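Local coordinates for protein MmeI (Methylophilus methylotrophus, PDB 5HR4) that is a type IIL restriction-modification enzyme that binds DNA and probably methylates adenine at N6 with S-adenosylmethionine as donor, at residues K344-L354 with L380-H389; P292-Q300 with G312-N320. One frame throughout, in Å; residues are numbered along the deposited sequence.

Interaction 1 (K344-L354 with L380-H389); sequences KNKLLAFHKKL and LEIEVLRGLH
His351 and Glu381 form the one hydrogen bond between two helices that otherwise meet mainly through aliphatic and aromatic side chains. His351 NE2 donates to Glu381 OE2 over 3.0 Å at an N-H...O angle of 155°. The oxygen lies at the ring's edge and in its plane, and receives the proton on its anti lone pair, while the carboxylate is turned steeply against the ring. With CG anti to the backbone N (chi1 -154°), the imidazole reaches across the interface and enters a hole made by Glu381, Val384, Leu385 and Leu388. Val384 CG1 sits over one ring face in a CH-pi contact, 4.2 Å from the ring centroid. Glu381 OE2 also accepts from the backbone N of Gln403 and Ile404, so this buried oxygen ties the helix pair to a nearby loop. With an alanine here instead of His351, Glu381 OE2 would probably lose its side-chain donor and a gap would open beside Val384 CG1.

Packing is close on the buried side. Val384 CG2 touches the edge of the Phe350 ring at CE2 (3.8 Å), and Leu354 CD1 meets Leu380 CD2 at 3.9 Å. Close packing continues to the more open end: Leu347 CD2 lies 3.8 Å from Gly387 CA, where a side chain would collide with it, and 3.7 Å from Leu388 CD2.

Toward solvent the contact thins. Leu348 meets Leu388 with CG and CD2, the latter 3.9 Å from Leu388 CD1, and the exposed Lys344 runs past the helix end with CE 3.4 Å from Leu388 O. Leu388 is the reciprocal knob, among Lys344, Leu347, Leu348 and His351. The two short helical segments, their N-to-C directions 150° apart, make an antiparallel knobs-into-holes pair flanking strand 359-361 in sequence, within the Rossmann-like methyltransferase domain.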
loop_
_atom_site.group_PDB
_atom_site.type_symbol
_atom_site.label_atom_id
_atom_site.label_comp_id
_atom_site.label_asym_id
_atom_site.label_seq_id
_atom_site.Cartn_x
_atom_site.Cartn_y
_atom_site.Cartn_z
ATOM N N LYS A 344 43.855 6.440 1.326
ATOM C CA LYS A 344 43.610 6.512 2.766
ATOM C C LYS A 344 42.948 7.825 3.152
ATOM O O LYS A 344 42.024 7.849 3.974
ATOM C CB LYS A 344 44.921 6.343 3.539
ATOM C CG LYS A 344 45.035 5.039 4.338
ATOM C CD LYS A 344 45.412 3.831 3.472
ATOM C CE LYS A 344 45.586 2.581 4.341
ATOM N NZ LYS A 344 45.972 1.339 3.592
ATOM N N ASN A 345 43.413 8.930 2.559
ATOM C CA ASN A 345 42.851 10.249 2.845
ATOM C C ASN A 345 41.362 10.301 2.503
ATOM O O ASN A 345 40.510 10.507 3.378
ATOM C CB ASN A 345 43.617 11.305 2.053
ATOM C CG ASN A 345 43.903 12.534 2.849
ATOM O OD1 ASN A 345 44.376 12.450 3.983
ATOM N ND2 ASN A 345 43.614 13.699 2.267
ATOM N N LYS A 346 41.031 10.098 1.224
ATOM C CA LYS A 346 39.649 10.219 0.774
ATOM C C LYS A 346 38.747 9.190 1.453
ATOM O O LYS A 346 37.547 9.435 1.647
ATOM C CB LYS A 346 39.601 10.089 -0.755
ATOM C CG LYS A 346 40.191 11.305 -1.529
ATOM C CD LYS A 346 40.405 11.005 -3.020
ATOM C CE LYS A 346 39.965 12.157 -3.913
ATOM N NZ LYS A 346 39.434 11.641 -5.224
ATOM N N LEU A 347 39.315 8.045 1.834
ATOM C CA LEU A 347 38.560 7.048 2.579
ATOM C C LEU A 347 38.218 7.558 3.973
ATOM O O LEU A 347 37.128 7.288 4.490
ATOM C CB LEU A 347 39.369 5.753 2.654
ATOM C CG LEU A 347 38.591 4.471 2.943
ATOM C CD1 LEU A 347 37.387 4.339 1.993
ATOM C CD2 LEU A 347 39.500 3.250 2.852
ATOM N N LEU A 348 39.139 8.294 4.598
ATOM C CA LEU A 348 38.860 8.880 5.905
ATOM C C LEU A 348 37.712 9.878 5.818
ATOM O O LEU A 348 36.780 9.846 6.633
ATOM C CB LEU A 348 40.124 9.544 6.451
ATOM C CG LEU A 348 41.148 8.556 7.015
ATOM C CD1 LEU A 348 42.573 9.113 6.971
ATOM C CD2 LEU A 348 40.754 8.183 8.432
ATOM N N ALA A 349 37.758 10.771 4.826
ATOM C CA ALA A 349 36.657 11.706 4.640
ATOM C C ALA A 349 35.359 10.957 4.355
ATOM O O ALA A 349 34.285 11.359 4.827
ATOM C CB ALA A 349 36.987 12.692 3.516
ATOM N N PHE A 350 35.450 9.837 3.623
ATOM C CA PHE A 350 34.273 9.021 3.333
ATOM C C PHE A 350 33.681 8.423 4.602
ATOM O O PHE A 350 32.453 8.336 4.737
ATOM C CB PHE A 350 34.635 7.919 2.344
ATOM C CG PHE A 350 33.471 7.069 1.913
ATOM C CD1 PHE A 350 32.511 7.570 1.052
ATOM C CD2 PHE A 350 33.359 5.752 2.344
ATOM C CE1 PHE A 350 31.450 6.784 0.637
ATOM C CE2 PHE A 350 32.292 4.952 1.935
ATOM C CZ PHE A 350 31.339 5.468 1.082
ATOM N N HIS A 351 34.529 8.014 5.551
ATOM C CA HIS A 351 33.986 7.498 6.802
ATOM C C HIS A 351 33.216 8.576 7.550
ATOM O O HIS A 351 32.072 8.355 7.974
ATOM C CB HIS A 351 35.079 6.940 7.699
ATOM C CG HIS A 351 34.584 5.884 8.634
ATOM N ND1 HIS A 351 35.405 5.211 9.514
ATOM C CD2 HIS A 351 33.344 5.363 8.800
ATOM C CE1 HIS A 351 34.693 4.320 10.182
ATOM N NE2 HIS A 351 33.440 4.391 9.766
ATOM N N LYS A 352 33.840 9.745 7.742
ATOM C CA LYS A 352 33.171 10.833 8.449
ATOM C C LYS A 352 31.868 11.201 7.764
ATOM O O LYS A 352 30.886 11.525 8.444
ATOM C CB LYS A 352 34.086 12.057 8.556
ATOM N N LYS A 353 31.822 11.116 6.429
ATOM C CA LYS A 353 30.561 11.345 5.732
ATOM C C LYS A 353 29.527 10.282 6.089
ATOM O O LYS A 353 28.346 10.600 6.256
ATOM C CB LYS A 353 30.761 11.392 4.214
ATOM C CG LYS A 353 29.560 12.019 3.492
ATOM C CD LYS A 353 29.096 11.204 2.285
ATOM C CE LYS A 353 29.800 11.628 1.007
ATOM N NZ LYS A 353 29.280 10.910 -0.193
ATOM N N LEU A 354 29.946 9.017 6.220
ATOM C CA LEU A 354 28.998 7.981 6.622
ATOM C C LEU A 354 28.492 8.219 8.040
ATOM O O LEU A 354 27.299 8.056 8.308
ATOM C CB LEU A 354 29.618 6.585 6.489
ATOM C CG LEU A 354 29.896 6.078 5.056
ATOM C CD1 LEU A 354 30.550 4.706 5.031
ATOM C CD2 LEU A 354 28.629 6.028 4.234
ATOM N N LEU A 380 28.787 -1.933 4.775
ATOM C CA LEU A 380 29.686 -1.031 4.059
ATOM C C LEU A 380 30.860 -0.626 4.941
ATOM O O LEU A 380 32.026 -0.785 4.555
ATOM C CB LEU A 380 28.918 0.194 3.596
ATOM C CG LEU A 380 29.756 1.270 2.944
ATOM C CD1 LEU A 380 30.529 0.679 1.777
ATOM C CD2 LEU A 380 28.800 2.323 2.457
ATOM N N GLU A 381 30.564 -0.152 6.158
ATOM C CA GLU A 381 31.583 0.268 7.116
ATOM C C GLU A 381 32.594 -0.821 7.463
ATOM O O GLU A 381 33.670 -0.495 7.972
ATOM C CB GLU A 381 30.923 0.748 8.413
ATOM C CG GLU A 381 31.850 1.570 9.269
ATOM C CD GLU A 381 31.509 1.529 10.747
ATOM O OE1 GLU A 381 31.039 0.464 11.226
ATOM O OE2 GLU A 381 31.728 2.566 11.429
ATOM N N ILE A 382 32.277 -2.104 7.264
ATOM C CA ILE A 382 33.299 -3.142 7.449
ATOM C C ILE A 382 34.371 -3.029 6.365
ATOM O O ILE A 382 35.573 -3.041 6.649
ATOM C CB ILE A 382 32.669 -4.551 7.446
ATOM C CG1 ILE A 382 32.159 -4.957 8.823
ATOM C CG2 ILE A 382 33.677 -5.603 6.960
ATOM C CD1 ILE A 382 31.346 -6.260 8.786
ATOM N N GLU A 383 33.947 -2.938 5.106
ATOM C CA GLU A 383 34.897 -2.800 4.014
ATOM C C GLU A 383 35.688 -1.507 4.135
ATOM O O GLU A 383 36.855 -1.457 3.725
ATOM C CB GLU A 383 34.163 -2.876 2.667
ATOM C CG GLU A 383 33.409 -4.197 2.435
ATOM C CD GLU A 383 34.238 -5.434 2.825
ATOM O OE1 GLU A 383 35.438 -5.513 2.473
ATOM O OE2 GLU A 383 33.699 -6.340 3.492
ATOM N N VAL A 384 35.091 -0.459 4.714
ATOM C CA VAL A 384 35.833 0.787 4.918
ATOM C C VAL A 384 36.978 0.563 5.894
ATOM O O VAL A 384 38.128 0.933 5.629
ATOM C CB VAL A 384 34.900 1.914 5.394
ATOM C CG1 VAL A 384 35.721 3.033 6.020
ATOM C CG2 VAL A 384 34.064 2.440 4.229
ATOM N N LEU A 385 36.681 -0.050 7.041
ATOM C CA LEU A 385 37.741 -0.375 7.991
ATOM C C LEU A 385 38.728 -1.381 7.411
ATOM O O LEU A 385 39.913 -1.341 7.763
ATOM C CB LEU A 385 37.139 -0.878 9.301
ATOM C CG LEU A 385 36.392 0.308 9.920
ATOM C CD1 LEU A 385 35.539 -0.017 11.181
ATOM C CD2 LEU A 385 37.410 1.384 10.213
ATOM N N ARG A 386 38.276 -2.278 6.522
ATOM C CA ARG A 386 39.219 -3.158 5.824
ATOM C C ARG A 386 40.187 -2.326 5.002
ATOM O O ARG A 386 41.407 -2.523 5.070
ATOM C CB ARG A 386 38.471 -4.164 4.938
ATOM C CG ARG A 386 39.346 -5.215 4.213
ATOM C CD ARG A 386 38.903 -6.657 4.555
ATOM N NE ARG A 386 37.460 -6.872 4.371
ATOM C CZ ARG A 386 36.752 -7.843 4.950
ATOM N NH1 ARG A 386 37.338 -8.702 5.771
ATOM N NH2 ARG A 386 35.449 -7.957 4.714
ATOM N N GLY A 387 39.658 -1.334 4.291
ATOM C CA GLY A 387 40.461 -0.380 3.557
ATOM C C GLY A 387 41.457 0.345 4.430
ATOM O O GLY A 387 42.669 0.210 4.239
ATOM N N LEU A 388 40.952 1.100 5.408
ATOM C CA LEU A 388 41.787 1.974 6.224
ATOM C C LEU A 388 42.931 1.251 6.936
ATOM O O LEU A 388 43.925 1.904 7.272
ATOM C CB LEU A 388 40.902 2.692 7.249
ATOM C CG LEU A 388 40.066 3.849 6.690
ATOM C CD1 LEU A 388 39.333 4.584 7.809
ATOM C CD2 LEU A 388 40.931 4.808 5.872
ATOM N N HIS A 389 42.823 -0.068 7.168
ATOM C CA HIS A 389 43.732 -0.795 8.058
ATOM C C HIS A 389 45.196 -0.599 7.677
ATOM O O HIS A 389 45.674 -1.151 6.673
ATOM C CB HIS A 389 43.394 -2.293 8.087
ATOM C CG HIS A 389 44.250 -3.089 9.029
ATOM N ND1 HIS A 389 44.502 -2.692 10.326
ATOM C CD2 HIS A 389 44.924 -4.252 8.856
ATOM C CE1 HIS A 389 45.290 -3.577 10.912
ATOM N NE2 HIS A 389 45.558 -4.535 10.043
#

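Interaction 2 (P292-Q300 with G312-N320); sequences PAIFGSLFQ and GAHYTSEAN. With SFG (sinefungin), chain H; nucleotides of chain B.
Ala293 O, on the residue against which Tyr315 rests its hydroxyl end, is gripped twice by Ser297: the backbone N at 3.0 Å and OG at 2.9 Å reach it from opposite faces of the carbonyl plane. Helix 292-301 backs the Gly-Ala-His-Tyr-Thr segment of the sinefungin pocket, a sequence consistent with motif X of DNA adenine methyltransferases. This segment leaves the preceding helix through a Schellman motif at Gly312 and bends in an inverse gamma turn at Ala313.

Gln300 fastens it to the helix. Its chain is extended beyond CG, and OE1 accepts Tyr315 N over 3.0 Å, nearly straight at 168°, in the carbonyl plane and on a lone pair. The same oxygen lies at the edge of the Tyr315 ring.

That ring crosses the helix obliquely, from Gly296 at its CB end to Ala293 at its OH, with Pro292 O over one face and OH 3.6 Å from Ala293 CB. Gly296 makes the close approach possible: its CA comes within 3.5 Å of Tyr315 CB, where any side chain would collide. The far end is fixed by Glu573, whose backbone N hydrogen-bonds Tyr315 OH. Phe299 CZ packs on Ala313 CB at 3.5 Å, and the His314 ring, its CB pointing away from the helix, lies beside the adenine nucleotide DA7 of chain B.

Held in this way, the segment turns its backbone polar groups to the ligand. Thr316 N donates to the sinefungin carboxylate O over 2.9 Å, and sinefungin NE donates to His314 O over 3.0 Å and weakly to Gly312 O.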
loop_
_atom_site.group_PDB
_atom_site.type_symbol
_atom_site.label_atom_id
_atom_site.label_comp_id
_atom_site.label_asym_id
_atom_site.label_seq_id
_atom_site.Cartn_x
_atom_site.Cartn_y
_atom_site.Cartn_z
ATOM N N PRO A 292 14.006 -8.520 9.915
ATOM C CA PRO A 292 12.764 -7.788 9.632
ATOM C C PRO A 292 11.500 -8.625 9.624
ATOM O O PRO A 292 10.489 -8.225 10.222
ATOM C CB PRO A 292 13.028 -7.213 8.242
ATOM C CG PRO A 292 14.486 -6.916 8.277
ATOM C CD PRO A 292 15.132 -7.994 9.116
ATOM N N ALA A 293 11.537 -9.773 8.940
ATOM C CA ALA A 293 10.368 -10.651 8.922
ATOM C C ALA A 293 9.909 -10.977 10.337
ATOM O O ALA A 293 8.710 -10.950 10.627
ATOM C CB ALA A 293 10.666 -11.932 8.138
ATOM N N ILE A 294 10.848 -11.257 11.243
ATOM C CA ILE A 294 10.459 -11.488 12.630
ATOM C C ILE A 294 9.855 -10.225 13.235
ATOM O O ILE A 294 8.762 -10.255 13.807
ATOM C CB ILE A 294 11.647 -11.981 13.465
ATOM C CG1 ILE A 294 12.218 -13.251 12.857
ATOM C CG2 ILE A 294 11.182 -12.214 14.898
ATOM C CD1 ILE A 294 11.208 -14.301 12.627
ATOM N N PHE A 295 10.557 -9.096 13.118
ATOM C CA PHE A 295 10.070 -7.870 13.744
ATOM C C PHE A 295 8.709 -7.473 13.197
ATOM O O PHE A 295 7.862 -6.966 13.939
ATOM C CB PHE A 295 11.079 -6.741 13.554
ATOM C CG PHE A 295 12.402 -7.000 14.213
ATOM C CD1 PHE A 295 12.524 -6.947 15.594
ATOM C CD2 PHE A 295 13.525 -7.288 13.451
ATOM C CE1 PHE A 295 13.743 -7.178 16.199
ATOM C CE2 PHE A 295 14.748 -7.529 14.049
ATOM C CZ PHE A 295 14.864 -7.476 15.417
ATOM N N GLY A 296 8.461 -7.740 11.921
ATOM C CA GLY A 296 7.211 -7.355 11.301
ATOM C C GLY A 296 6.069 -8.272 11.664
ATOM O O GLY A 296 4.943 -7.815 11.884
ATOM N N SER A 297 6.350 -9.575 11.746
ATOM C CA SER A 297 5.310 -10.532 12.104
ATOM C C SER A 297 4.854 -10.330 13.532
ATOM O O SER A 297 3.662 -10.470 13.833
ATOM C CB SER A 297 5.820 -11.951 11.914
ATOM O OG SER A 297 6.082 -12.183 10.547
ATOM N N LEU A 298 5.797 -10.035 14.428
ATOM C CA LEU A 298 5.465 -9.742 15.818
ATOM C C LEU A 298 4.570 -8.513 15.921
ATOM O O LEU A 298 3.474 -8.556 16.501
ATOM C CB LEU A 298 6.750 -9.522 16.603
ATOM C CG LEU A 298 6.515 -9.056 18.026
ATOM C CD1 LEU A 298 5.747 -10.113 18.776
ATOM C CD2 LEU A 298 7.865 -8.773 18.675
ATOM N N PHE A 299 5.047 -7.401 15.359
ATOM C CA PHE A 299 4.257 -6.184 15.220
ATOM C C PHE A 299 2.846 -6.489 14.721
ATOM O O PHE A 299 1.859 -6.008 15.281
ATOM C CB PHE A 299 5.029 -5.248 14.281
ATOM C CG PHE A 299 4.220 -4.139 13.679
ATOM C CD1 PHE A 299 3.265 -3.455 14.409
ATOM C CD2 PHE A 299 4.467 -3.746 12.367
ATOM C CE1 PHE A 299 2.526 -2.426 13.835
ATOM C CE2 PHE A 299 3.736 -2.712 11.788
ATOM C CZ PHE A 299 2.766 -2.045 12.531
ATOM N N GLN A 300 2.727 -7.324 13.687
ATOM C CA GLN A 300 1.419 -7.552 13.079
ATOM C C GLN A 300 0.524 -8.451 13.929
ATOM O O GLN A 300 -0.698 -8.298 13.900
ATOM C CB GLN A 300 1.592 -8.142 11.687
ATOM C CG GLN A 300 1.992 -7.128 10.622
ATOM C CD GLN A 300 1.925 -7.726 9.222
ATOM O OE1 GLN A 300 2.533 -7.231 8.261
ATOM N NE2 GLN A 300 1.192 -8.814 9.110
ATOM N N GLY A 312 -3.061 0.744 8.473
ATOM C CA GLY A 312 -2.128 0.249 7.489
ATOM C C GLY A 312 -0.949 -0.485 8.088
ATOM O O GLY A 312 0.188 -0.284 7.634
ATOM N N ALA A 313 -1.184 -1.344 9.090
ATOM C CA ALA A 313 -0.074 -1.948 9.844
ATOM C C ALA A 313 0.495 -3.183 9.130
ATOM O O ALA A 313 0.386 -4.328 9.575
ATOM C CB ALA A 313 -0.519 -2.288 11.252
ATOM N N HIS A 314 1.174 -2.927 8.021
ATOM C CA HIS A 314 1.708 -3.992 7.183
ATOM C C HIS A 314 3.202 -3.797 7.038
ATOM O O HIS A 314 3.640 -2.766 6.525
ATOM C CB HIS A 314 1.012 -4.001 5.832
ATOM C CG HIS A 314 -0.386 -4.514 5.918
ATOM N ND1 HIS A 314 -1.490 -3.726 5.678
ATOM C CD2 HIS A 314 -0.856 -5.729 6.284
ATOM C CE1 HIS A 314 -2.580 -4.449 5.849
ATOM N NE2 HIS A 314 -2.222 -5.668 6.214
ATOM N N TYR A 315 3.976 -4.757 7.535
ATOM C CA TYR A 315 5.412 -4.583 7.552
ATOM C C TYR A 315 5.969 -4.739 6.141
ATOM O O TYR A 315 5.417 -5.464 5.305
ATOM C CB TYR A 315 6.050 -5.577 8.519
ATOM C CG TYR A 315 6.594 -6.836 7.893
ATOM C CD1 TYR A 315 7.845 -6.844 7.279
ATOM C CD2 TYR A 315 5.884 -8.022 7.952
ATOM C CE1 TYR A 315 8.357 -7.979 6.704
ATOM C CE2 TYR A 315 6.384 -9.171 7.396
ATOM C CZ TYR A 315 7.629 -9.149 6.759
ATOM O OH TYR A 315 8.154 -10.295 6.167
ATOM N N THR A 316 7.087 -4.059 5.890
ATOM C CA THR A 316 7.694 -3.994 4.569
ATOM C C THR A 316 8.833 -4.998 4.449
ATOM O O THR A 316 9.745 -5.012 5.278
ATOM C CB THR A 316 8.198 -2.581 4.271
ATOM O OG1 THR A 316 7.163 -1.633 4.579
ATOM C CG2 THR A 316 8.547 -2.458 2.806
ATOM N N SER A 317 8.770 -5.824 3.406
ATOM C CA SER A 317 9.761 -6.868 3.156
ATOM C C SER A 317 11.165 -6.289 3.082
ATOM O O SER A 317 11.372 -5.149 2.655
ATOM C CB SER A 317 9.457 -7.610 1.840
ATOM N N GLU A 318 12.144 -7.106 3.481
ATOM C CA GLU A 318 13.524 -6.816 3.101
ATOM C C GLU A 318 13.634 -6.443 1.625
ATOM O O GLU A 318 14.331 -5.486 1.274
ATOM C CB GLU A 318 14.431 -8.013 3.403
ATOM C CG GLU A 318 15.922 -7.647 3.428
ATOM C CD GLU A 318 16.806 -8.687 4.131
ATOM O OE1 GLU A 318 16.534 -9.036 5.310
ATOM O OE2 GLU A 318 17.788 -9.150 3.495
ATOM N N ALA A 319 12.950 -7.179 0.742
ATOM C CA ALA A 319 13.146 -6.945 -0.685
ATOM C C ALA A 319 12.610 -5.586 -1.105
ATOM O O ALA A 319 13.207 -4.917 -1.952
ATOM C CB ALA A 319 12.482 -8.039 -1.504
ATOM N N ASN A 320 11.487 -5.157 -0.521
ATOM C CA ASN A 320 10.850 -3.925 -0.974
ATOM C C ASN A 320 11.569 -2.689 -0.448
ATOM O O ASN A 320 11.649 -1.681 -1.166
ATOM C CB ASN A 320 9.378 -3.935 -0.580
ATOM C CG ASN A 320 8.512 -4.680 -1.593
ATOM O OD1 ASN A 320 8.870 -4.796 -2.775
ATOM N ND2 ASN A 320 7.370 -5.170 -1.143
HETATM N N SFG H . 7.446 0.205 7.348
HETATM C CA SFG H . 6.996 -0.446 8.560
HETATM C C SFG H . 7.660 -1.808 8.608
HETATM O O SFG H . 8.416 -2.141 7.669
HETATM O OXT SFG H . 7.472 -2.595 9.567
HETATM C CB SFG H . 5.479 -0.601 8.545
HETATM C CG SFG H . 4.869 0.775 8.322
HETATM C CD SFG H . 3.401 0.540 8.045
HETATM N NE SFG H . 3.291 0.180 6.645
HETATM C "C5'" SFG H . 2.552 1.779 8.371
HETATM C "C4'" SFG H . 2.726 2.314 9.833
HETATM O "O4'" SFG H . 2.265 3.530 9.895
HETATM C "C3'" SFG H . 1.895 1.554 10.883
HETATM O "O3'" SFG H . 2.763 0.919 11.706
HETATM C "C2'" SFG H . 1.051 2.628 11.630
HETATM O "O2'" SFG H . 1.043 2.399 13.103
HETATM C "C1'" SFG H . 1.669 3.737 11.378
HETATM N N9 SFG H . 0.801 4.867 11.264
HETATM C C8 SFG H . -0.414 4.925 10.726
HETATM N N7 SFG H . -0.840 6.189 10.787
HETATM C C5 SFG H . 0.122 6.911 11.359
HETATM C C6 SFG H . 0.183 8.249 11.665
HETATM N N6 SFG H . -0.743 9.337 11.471
HETATM N N1 SFG H . 1.259 8.766 12.247
HETATM C C2 SFG H . 2.304 7.954 12.538
HETATM N N3 SFG H . 2.241 6.629 12.240
HETATM C C4 SFG H . 1.145 6.105 11.648
ATOM P P DA B 7 -8.462 -0.030 1.403
ATOM O OP1 DA B 7 -8.960 -0.573 2.697
ATOM O OP2 DA B 7 -8.111 1.408 1.305
ATOM O "O5'" DA B 7 -7.268 -0.949 0.914
ATOM C "C5'" DA B 7 -5.958 -0.621 1.138
ATOM C "C4'" DA B 7 -5.192 -1.905 1.181
ATOM O "O4'" DA B 7 -3.807 -1.648 1.396
ATOM C "C3'" DA B 7 -5.633 -2.870 2.269
ATOM O "O3'" DA B 7 -5.657 -4.154 1.704
ATOM C "C2'" DA B 7 -4.542 -2.727 3.333
ATOM C "C1'" DA B 7 -3.325 -2.398 2.488
ATOM N N9 DA B 7 -2.337 -1.534 3.122
ATOM C C8 DA B 7 -2.584 -0.441 3.885
ATOM N N7 DA B 7 -1.511 0.193 4.253
ATOM C C5 DA B 7 -0.479 -0.521 3.665
ATOM C C6 DA B 7 0.931 -0.350 3.662
ATOM N N6 DA B 7 1.559 0.631 4.315
ATOM N N1 DA B 7 1.670 -1.240 2.972
ATOM C C2 DA B 7 1.044 -2.222 2.327
ATOM N N3 DA B 7 -0.268 -2.474 2.249
ATOM C C4 DA B 7 -0.975 -1.577 2.950
#

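From the N terminus, interaction 2 comes first: 292-300 and 312-320 close a short loop that contains helix 305-310. The chain then runs down helix 318-340 into helix 344-355, where interaction 1 opens; it closes on 380-389 after strand 359-361 and the first part of helix 368-388. The two loops follow in series and neither nest nor cross. Their centres lie about 32 Å apart and the contacts do not touch, but two long helices span them. Helix 318-340 starts in interaction 2 and places Phe337 against Val384 in interaction 1, while helix 368-388 packs Asn368 and Ile372 on Pro292 before supplying 380-388, joining the sinefungin pocket to the helix pair of interaction 1.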